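Local coordinates for nitroreductase family protein (Sphingopyxis sp., PDB 7DP1) that probably uses FMN and NADPH to reduce nitro groups of dinitroaniline herbicides, as a homodimeric nitroreductase, at residues L92-P95 with W96-R100. The protein carries 1 engineered substitution. Numbering follows the deposited sequence.
Sequences LTDP and WDSRR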
ATOM      1  N   LEU A  92     -20.116  -0.931  -7.149  1.00 88.64           N
ATOM      2  CA  LEU A  92     -19.351  -2.111  -6.770  1.00 76.58           C
ATOM      3  C   LEU A  92     -20.145  -3.414  -6.937  1.00 76.73           C
ATOM      4  O   LEU A  92     -21.184  -3.623  -6.307  1.00 79.42           O
ATOM      5  CB  LEU A  92     -18.869  -1.957  -5.331  1.00 69.59           C
ATOM      6  CG  LEU A  92     -17.895  -2.985  -4.764  1.00 66.46           C
ATOM      7  CD1 LEU A  92     -16.617  -3.005  -5.583  1.00 54.48           C
ATOM      8  CD2 LEU A  92     -17.620  -2.668  -3.299  1.00 62.39           C
ATOM      9  N   THR A  93     -19.625  -4.271  -7.811  1.00 65.95           N
ATOM     10  CA  THR A  93     -20.177  -5.590  -8.111  1.00 74.52           C
ATOM     11  C   THR A  93     -19.510  -6.745  -7.366  1.00 80.21           C
ATOM     12  O   THR A  93     -18.523  -6.553  -6.649  1.00 78.83           O
ATOM     13  CB  THR A  93     -20.083  -5.896  -9.622  1.00 71.19           C
ATOM     14  OG1 THR A  93     -18.706  -5.876 -10.024  1.00 68.52           O
ATOM     15  CG2 THR A  93     -20.843  -4.863 -10.428  1.00 66.91           C
ATOM     16  N   ASP A  94     -20.078  -7.942  -7.535  1.00 77.90           N
ATOM     17  CA  ASP A  94     -19.452  -9.175  -7.064  1.00 77.31           C
ATOM     18  C   ASP A  94     -18.235  -9.416  -7.956  1.00 76.81           C
ATOM     19  O   ASP A  94     -18.208  -8.940  -9.093  1.00 82.96           O
ATOM     20  CB  ASP A  94     -20.407 -10.372  -7.154  1.00 77.34           C
ATOM     21  CG  ASP A  94     -21.283 -10.518  -5.934  1.00 75.88           C
ATOM     22  OD1 ASP A  94     -20.795 -10.289  -4.806  1.00 75.72           O
ATOM     23  OD2 ASP A  94     -22.461 -10.876  -6.104  1.00 78.13           O
ATOM     24  N   PRO A  95     -17.228 -10.165  -7.471  1.00 76.52           N
ATOM     25  CA  PRO A  95     -17.030 -10.837  -6.180  1.00 70.64           C
ATOM     26  C   PRO A  95     -16.857  -9.872  -5.019  1.00 56.07           C
ATOM     27  O   PRO A  95     -17.092 -10.229  -3.867  1.00 57.70           O
ATOM     28  CB  PRO A  95     -15.742 -11.632  -6.399  1.00 71.35           C
ATOM     29  CG  PRO A  95     -14.974 -10.800  -7.357  1.00 71.29           C
ATOM     30  CD  PRO A  95     -16.020 -10.270  -8.311  1.00 75.73           C
ATOM     31  N   TRP A  96     -16.461  -8.650  -5.340  1.00 56.59           N
ATOM     32  CA  TRP A  96     -16.021  -7.701  -4.334  1.00 65.99           C
ATOM     33  C   TRP A  96     -17.105  -7.355  -3.332  1.00 69.84           C
ATOM     34  O   TRP A  96     -16.842  -7.262  -2.136  1.00 68.12           O
ATOM     35  CB  TRP A  96     -15.522  -6.426  -5.016  1.00 65.20           C
ATOM     36  CG  TRP A  96     -14.360  -6.697  -5.884  1.00 55.54           C
ATOM     37  CD1 TRP A  96     -13.087  -6.980  -5.494  1.00 51.15           C
ATOM     38  CD2 TRP A  96     -14.368  -6.754  -7.315  1.00 55.94           C
ATOM     39  NE1 TRP A  96     -12.298  -7.203  -6.595  1.00 49.12           N
ATOM     40  CE2 TRP A  96     -13.059  -7.064  -7.725  1.00 50.36           C
ATOM     41  CE3 TRP A  96     -15.353  -6.560  -8.288  1.00 66.40           C
ATOM     42  CZ2 TRP A  96     -12.708  -7.185  -9.070  1.00 55.23           C
ATOM     43  CZ3 TRP A  96     -15.004  -6.686  -9.620  1.00 68.67           C
ATOM     44  CH2 TRP A  96     -13.691  -6.995 -10.001  1.00 57.93           C
ATOM     45  N   ASP A  97     -18.332  -7.178  -3.795  1.00 72.74           N
ATOM     46  CA  ASP A  97     -19.329  -6.675  -2.877  1.00 74.75           C
ATOM     47  C   ASP A  97     -19.677  -7.729  -1.818  1.00 64.42           C
ATOM     48  O   ASP A  97     -19.928  -7.378  -0.668  1.00 59.53           O
ATOM     49  CB  ASP A  97     -20.576  -6.236  -3.645  1.00 87.47           C
ATOM     50  CG  ASP A  97     -21.473  -5.343  -2.820  1.00 96.52           C
ATOM     51  OD1 ASP A  97     -21.044  -4.205  -2.521  1.00 94.47           O
ATOM     52  OD2 ASP A  97     -22.599  -5.771  -2.481  1.00102.28           O
ATOM     53  N   SER A  98     -19.612  -9.012  -2.164  1.00 67.74           N
ATOM     54  CA  SER A  98     -19.878 -10.048  -1.165  1.00 67.76           C
ATOM     55  C   SER A  98     -18.774 -10.109  -0.105  1.00 64.20           C
ATOM     56  O   SER A  98     -19.033 -10.420   1.055  1.00 62.42           O
ATOM     57  CB  SER A  98     -20.065 -11.421  -1.831  1.00 76.56           C
ATOM     58  OG  SER A  98     -18.905 -11.845  -2.529  1.00 83.44           O
ATOM     59  N   ARG A  99     -17.557  -9.727  -0.484  1.00 62.45           N
ATOM     60  CA  ARG A  99     -16.424  -9.784   0.434  1.00 61.93           C
ATOM     61  C   ARG A  99     -16.605  -8.886   1.660  1.00 62.53           C
ATOM     62  O   ARG A  99     -16.378  -9.325   2.789  1.00 62.94           O
ATOM     63  CB  ARG A  99     -15.136  -9.408  -0.308  1.00 58.19           C
ATOM     64  CG  ARG A  99     -14.789 -10.378  -1.437  1.00 59.01           C
ATOM     65  CD  ARG A  99     -13.551  -9.941  -2.232  1.00 60.16           C
ATOM     66  NE  ARG A  99     -13.315 -10.823  -3.380  1.00 70.29           N
ATOM     67  CZ  ARG A  99     -12.224 -10.815  -4.146  1.00 71.88           C
ATOM     68  NH1 ARG A  99     -11.236  -9.953  -3.916  1.00 70.72           N
ATOM     69  NH2 ARG A  99     -12.136 -11.660  -5.167  1.00 70.11           N
ATOM     70  N   ARG A 100     -17.043  -7.646   1.453  1.00 62.32           N
ATOM     71  CA  ARG A 100     -17.188  -6.725   2.580  1.00 63.23           C
ATOM     72  C   ARG A 100     -18.330  -7.061   3.527  1.00 65.18           C
ATOM     73  O   ARG A 100     -18.243  -6.808   4.728  1.00 61.45           O
ATOM     74  CB  ARG A 100     -17.335  -5.277   2.092  1.00 66.46           C
ATOM     75  CG  ARG A 100     -18.337  -5.005   0.993  1.00 66.13           C
ATOM     76  CD  ARG A 100     -18.415  -3.486   0.806  1.00 64.66           C
ATOM     77  NE  ARG A 100     -19.456  -3.085  -0.130  1.00 70.85           N
ATOM     78  CZ  ARG A 100     -19.930  -1.847  -0.242  1.00 68.42           C
ATOM     79  NH1 ARG A 100     -19.461  -0.882   0.534  1.00 67.41           N
ATOM     80  NH2 ARG A 100     -20.881  -1.579  -1.128  1.00 67.28           N
TER
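Asp97 N donates to Thr93 O over 2.9 Å, an i to i+4 bond at the loop-to-helix junction where a cis Asp94-Pro95 peptide leads into helix 96-109 of this nitroreductase-family chain. The other polar links centre on the first turn: Ser98 OG donates to Pro95 O at 2.8 Å, whereas Ser98 N reaches Asp94 OD1 only weakly, at 3.2 Å.

Apolar contacts bring the loop side chains onto the first turn. Pro95 CD sits over the six-membered ring of Trp96, 4.0 Å from its centroid and 18° off the normal, a CH-pi contact. Leu92, its CG anti to the backbone N (chi1 -172°), brings CD1 to 3.6 Å from Trp96 CB and lays CD2 over one guanidinium face of Arg100. Leu50 of the second subunit packs on Leu92, and its backbone O accepts a hydrogen bond from Arg99 NH1, placing the junction at the dimer interface.

Arg100, its side chain about 7 Å from a bound FMN, forms a side-on salt bridge with Asp97 within the helix; an alanine in place of this aspartate would probably leave the guanidinium without its carboxylate mate and freer to turn. Both donors converge on Asp97 OD1, with Arg100 NH2 at 3.0 Å and NE at 3.1 Å, and that oxygen lies nearly in the guanidinium plane.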